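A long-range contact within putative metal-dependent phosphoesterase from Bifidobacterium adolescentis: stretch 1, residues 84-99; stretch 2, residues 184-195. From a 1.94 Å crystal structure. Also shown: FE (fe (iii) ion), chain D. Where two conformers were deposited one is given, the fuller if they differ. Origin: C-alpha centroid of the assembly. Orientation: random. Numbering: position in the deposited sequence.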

# COMPACT_ATOMS: atom_id res chain seq x y z
N SER A 84 4.46 -12.54 4.09
CA SER A 84 4.47 -11.15 3.58
C SER A 84 3.32 -10.35 4.22
O SER A 84 2.17 -10.77 4.19
CB SER A 84 4.35 -11.12 2.05
OG SER A 84 4.07 -9.81 1.56
N VAL A 85 3.64 -9.18 4.77
CA VAL A 85 2.66 -8.33 5.45
C VAL A 85 2.85 -6.91 4.93
O VAL A 85 3.97 -6.40 4.89
CB VAL A 85 2.86 -8.30 6.99
CG1 VAL A 85 1.80 -7.42 7.66
CG2 VAL A 85 2.86 -9.70 7.60
N HIS A 86 1.76 -6.28 4.53
CA HIS A 86 1.76 -4.88 4.18
C HIS A 86 1.09 -4.09 5.31
O HIS A 86 0.02 -4.48 5.81
CB HIS A 86 1.03 -4.71 2.84
CG HIS A 86 1.84 -5.19 1.66
ND1 HIS A 86 1.51 -4.88 0.35
CD2 HIS A 86 2.98 -5.92 1.59
CE1 HIS A 86 2.40 -5.43 -0.46
NE2 HIS A 86 3.30 -6.06 0.27
N MSE A 87 1.76 -3.02 5.73
CA MSE A 87 1.32 -2.19 6.84
C MSE A 87 1.00 -0.81 6.29
O MSE A 87 1.85 -0.19 5.68
CB MSE A 87 2.45 -2.01 7.83
CG MSE A 87 3.07 -3.34 8.29
SE MSE A 87 2.22 -4.12 9.84
CE MSE A 87 0.57 -3.13 10.03
N LEU A 88 -0.18 -0.31 6.59
CA LEU A 88 -0.56 1.05 6.24
C LEU A 88 -0.20 1.94 7.44
O LEU A 88 -0.55 1.61 8.59
CB LEU A 88 -2.07 1.09 5.98
CG LEU A 88 -2.62 0.36 4.75
CD1 LEU A 88 -4.13 0.29 4.84
CD2 LEU A 88 -2.21 1.00 3.43
N ALA A 89 0.51 3.04 7.16
CA ALA A 89 1.02 3.97 8.16
C ALA A 89 0.49 5.33 7.82
O ALA A 89 0.69 5.81 6.71
CB ALA A 89 2.53 4.01 8.13
N PHE A 90 -0.24 5.94 8.74
CA PHE A 90 -0.85 7.23 8.46
C PHE A 90 -0.38 8.29 9.47
O PHE A 90 -0.18 7.99 10.66
CB PHE A 90 -2.37 7.15 8.55
CG PHE A 90 -2.98 6.22 7.55
CD1 PHE A 90 -3.10 6.59 6.22
CD2 PHE A 90 -3.43 4.97 7.95
CE1 PHE A 90 -3.64 5.70 5.28
CE2 PHE A 90 -4.02 4.10 7.03
CZ PHE A 90 -4.11 4.47 5.70
N GLN A 91 -0.32 9.52 8.98
CA GLN A 91 -0.17 10.71 9.82
C GLN A 91 1.01 10.63 10.77
O GLN A 91 0.89 10.85 11.98
CB GLN A 91 -1.48 11.00 10.57
CG GLN A 91 -2.67 11.30 9.60
CD GLN A 91 -2.51 12.61 8.84
OE1 GLN A 91 -2.49 12.63 7.60
NE2 GLN A 91 -2.42 13.72 9.58
N TYR A 92 2.17 10.31 10.21
CA TYR A 92 3.43 10.27 10.98
C TYR A 92 4.35 11.38 10.50
O TYR A 92 4.14 11.93 9.41
CB TYR A 92 4.09 8.91 10.85
CG TYR A 92 4.45 8.53 9.46
CD1 TYR A 92 5.67 8.88 8.93
CD2 TYR A 92 3.56 7.82 8.67
CE1 TYR A 92 6.02 8.53 7.65
CE2 TYR A 92 3.88 7.47 7.37
CZ TYR A 92 5.10 7.81 6.87
OH TYR A 92 5.41 7.46 5.59
N ASP A 93 5.37 11.70 11.29
CA ASP A 93 6.35 12.73 10.89
C ASP A 93 7.22 12.27 9.73
O ASP A 93 8.05 11.38 9.89
CB ASP A 93 7.20 13.12 12.09
CG ASP A 93 8.35 14.03 11.74
OD1 ASP A 93 8.44 14.54 10.58
OD2 ASP A 93 9.21 14.18 12.65
N PRO A 94 7.05 12.86 8.55
CA PRO A 94 7.81 12.35 7.39
C PRO A 94 9.33 12.57 7.47
O PRO A 94 10.07 11.88 6.80
CB PRO A 94 7.21 13.11 6.21
CG PRO A 94 6.74 14.39 6.78
CD PRO A 94 6.24 14.04 8.18
N SER A 95 9.77 13.48 8.30
CA SER A 95 11.20 13.73 8.47
C SER A 95 11.82 12.82 9.55
O SER A 95 13.01 12.89 9.78
CB SER A 95 11.41 15.21 8.84
OG SER A 95 10.94 15.39 10.17
N ASN A 96 11.04 11.99 10.22
CA ASN A 96 11.59 11.07 11.22
C ASN A 96 12.73 10.24 10.62
O ASN A 96 12.56 9.63 9.57
CB ASN A 96 10.46 10.20 11.79
CG ASN A 96 10.96 9.16 12.75
OD1 ASN A 96 11.39 8.08 12.32
ND2 ASN A 96 10.91 9.48 14.06
N GLU A 97 13.90 10.24 11.26
CA GLU A 97 15.13 9.66 10.68
C GLU A 97 15.07 8.13 10.59
O GLU A 97 15.63 7.56 9.65
CB GLU A 97 16.38 10.14 11.48
CG GLU A 97 17.78 9.60 10.99
CD GLU A 97 18.98 10.06 11.88
OE1 GLU A 97 19.30 11.27 11.85
OE2 GLU A 97 19.60 9.22 12.60
N HIS A 98 14.43 7.46 11.56
CA HIS A 98 14.31 6.00 11.56
C HIS A 98 13.41 5.56 10.41
O HIS A 98 13.75 4.68 9.61
CB HIS A 98 13.78 5.52 12.93
CG HIS A 98 13.57 4.04 13.07
ND1 HIS A 98 14.09 3.11 12.19
CD2 HIS A 98 12.94 3.32 14.04
CE1 HIS A 98 13.75 1.89 12.58
NE2 HIS A 98 13.07 1.98 13.71
N ILE A 99 12.25 6.20 10.27
CA ILE A 99 11.33 5.75 9.24
C ILE A 99 11.91 6.12 7.87
O ILE A 99 11.89 5.31 6.95
CB ILE A 99 9.85 6.17 9.58
CG1 ILE A 99 8.88 5.06 9.14
CG2 ILE A 99 9.51 7.55 9.10
CD1 ILE A 99 7.50 5.18 9.68
FE FE D . -0.80 -4.39 -0.23
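Stretch 2, residues 184-195: STHEVIAAVKGA

How does the backbone of stretch 2 run relative to that of stretch 1? Residues 185-194 form a helix, and it lies almost parallel to the strand 84-90: the two N-to-C directions differ by only 8°, and the axes come no closer than 9.4 Å, a spacing that leaves room for a layer of side chains between them. S184 caps the helix just before its first turn, its OG accepting a hydrogen bond from E187 N at 3.1 Å. A195 is the first residue to leave helical phi/psi. Because both elements advance together, the register climbs in step: V85 CA is 7.3 Å from T185 CA, A89 CA is 6.5 Å from V192 CA, and D93 CA is 5.2 Å from A195 CA. Beyond the strand, stretch 1 makes a type I turn from D93 to N96 and enters a helix of its own at E97, which brings the CA of I99 within 5.7 Å of the CA of A191.

Which strand residues meet the helix? The alternation of an extended chain decides it. V85, M87 and A89 point toward the helix, while H86 and L88 point away; on that far side H86 ND1 binds the iron at 2.4 Å. V85 CB packs on T185 CG2 at 3.7 Å. The selenomethionine M87 reaches further along the helix, with CG 3.8 Å from V188 CG1 and SE 4.5 Å from I189 CG1. A89 is an alanine, and its CB lies 3.7 Å from V192 CG2.

What holds the end of the helix to the loop after the strand? The one direct hydrogen bond between the stretches does so: D93 N donates to A195 O at 2.8 Å, with an almost straight angle of 178°. Next to it, Y92 CB touches A195 CB at 3.8 Å, although the end of the tyrosine leads away. A195 has the largest area covered by the other stretch, for N96 CG also approaches its CB to 3.6 Å and I99 CG2 lies 4.2 Å from the same methyl.

How does the start of the helix in stretch 1 complete the contact? N96 caps that helix, its OD1 accepting from I99 N at 2.9 Å. The same OD1 takes a hydrogen bond from a water at 3.0 Å, and this water also donates to A191 O at 2.7 Å, so it bridges the two stretches. I99 adds apolar packing, with CD1 3.7 Å from V192 CG2 and CG1 4.1 Å from A191 CB. The ring of H98 lies against A191, whose CB sits over one face, 3.8 Å from the ring centroid and 21° off the normal, a CH-pi contact. At the ring edge E187 OE2 comes within 3.1 Å of H98 CE1, so this exposed histidine is met both over a face and near its plane.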

# COMPACT_ATOMS: atom_id res chain seq x y z
N SER A 184 11.02 -6.42 9.52
CA SER A 184 9.98 -7.16 10.22
C SER A 184 8.82 -6.23 10.60
O SER A 184 8.97 -5.00 10.70
CB SER A 184 10.52 -7.79 11.49
OG SER A 184 10.78 -6.76 12.43
N THR A 185 7.65 -6.83 10.79
CA THR A 185 6.48 -6.12 11.29
C THR A 185 6.76 -5.47 12.65
O THR A 185 6.30 -4.37 12.88
CB THR A 185 5.26 -7.02 11.40
OG1 THR A 185 5.58 -8.17 12.19
CG2 THR A 185 4.78 -7.46 10.00
N HIS A 186 7.54 -6.11 13.51
CA HIS A 186 7.86 -5.51 14.82
C HIS A 186 8.69 -4.23 14.67
O HIS A 186 8.49 -3.26 15.40
CB HIS A 186 8.60 -6.51 15.71
CG HIS A 186 8.00 -7.88 15.69
ND1 HIS A 186 6.68 -8.12 16.01
CD2 HIS A 186 8.54 -9.08 15.38
CE1 HIS A 186 6.42 -9.41 15.90
NE2 HIS A 186 7.54 -10.02 15.51
N GLU A 187 9.62 -4.24 13.71
CA GLU A 187 10.41 -3.07 13.43
C GLU A 187 9.57 -1.98 12.80
O GLU A 187 9.67 -0.82 13.20
CB GLU A 187 11.61 -3.33 12.50
CG GLU A 187 12.38 -2.01 12.35
CD GLU A 187 13.58 -2.02 11.45
OE1 GLU A 187 13.79 -3.01 10.70
OE2 GLU A 187 14.32 -1.00 11.52
N VAL A 188 8.75 -2.33 11.82
CA VAL A 188 7.85 -1.34 11.18
C VAL A 188 6.91 -0.69 12.19
O VAL A 188 6.78 0.55 12.24
CB VAL A 188 7.09 -1.98 10.01
CG1 VAL A 188 5.90 -1.07 9.54
CG2 VAL A 188 8.09 -2.27 8.84
N ILE A 189 6.28 -1.49 13.03
CA ILE A 189 5.38 -0.91 14.03
C ILE A 189 6.08 0.04 15.01
O ILE A 189 5.57 1.13 15.30
CB ILE A 189 4.58 -1.97 14.79
CG1 ILE A 189 3.60 -2.68 13.85
CG2 ILE A 189 3.79 -1.31 15.93
CD1 ILE A 189 3.05 -3.97 14.43
N ALA A 190 7.26 -0.35 15.51
CA ALA A 190 8.01 0.52 16.37
C ALA A 190 8.37 1.83 15.66
O ALA A 190 8.34 2.89 16.30
CB ALA A 190 9.29 -0.17 16.88
N ALA A 191 8.74 1.76 14.37
CA ALA A 191 9.15 2.93 13.63
C ALA A 191 7.95 3.86 13.41
O ALA A 191 8.09 5.07 13.53
CB ALA A 191 9.82 2.56 12.29
N VAL A 192 6.78 3.28 13.09
CA VAL A 192 5.62 4.11 12.79
C VAL A 192 5.16 4.82 14.06
O VAL A 192 4.95 6.05 14.05
CB VAL A 192 4.47 3.32 12.14
CG1 VAL A 192 3.19 4.24 12.06
CG2 VAL A 192 4.87 2.84 10.73
N LYS A 193 5.06 4.07 15.16
CA LYS A 193 4.74 4.66 16.45
C LYS A 193 5.82 5.66 16.87
O LYS A 193 5.51 6.72 17.40
CB LYS A 193 4.59 3.58 17.53
CG LYS A 193 3.46 2.59 17.33
CD LYS A 193 2.16 3.12 16.70
CE LYS A 193 1.35 3.85 17.71
NZ LYS A 193 0.09 4.53 17.19
N GLY A 194 7.08 5.34 16.61
CA GLY A 194 8.16 6.30 16.89
C GLY A 194 7.96 7.64 16.22
O GLY A 194 8.25 8.70 16.80
N ALA A 195 7.49 7.58 14.97
CA ALA A 195 7.33 8.76 14.11
C ALA A 195 5.96 9.42 14.39
O ALA A 195 5.59 10.37 13.73
CB ALA A 195 7.46 8.37 12.62
O HOH W 1 10.52 5.89 14.20
O HOH W 2 -2.40 -3.32 -0.78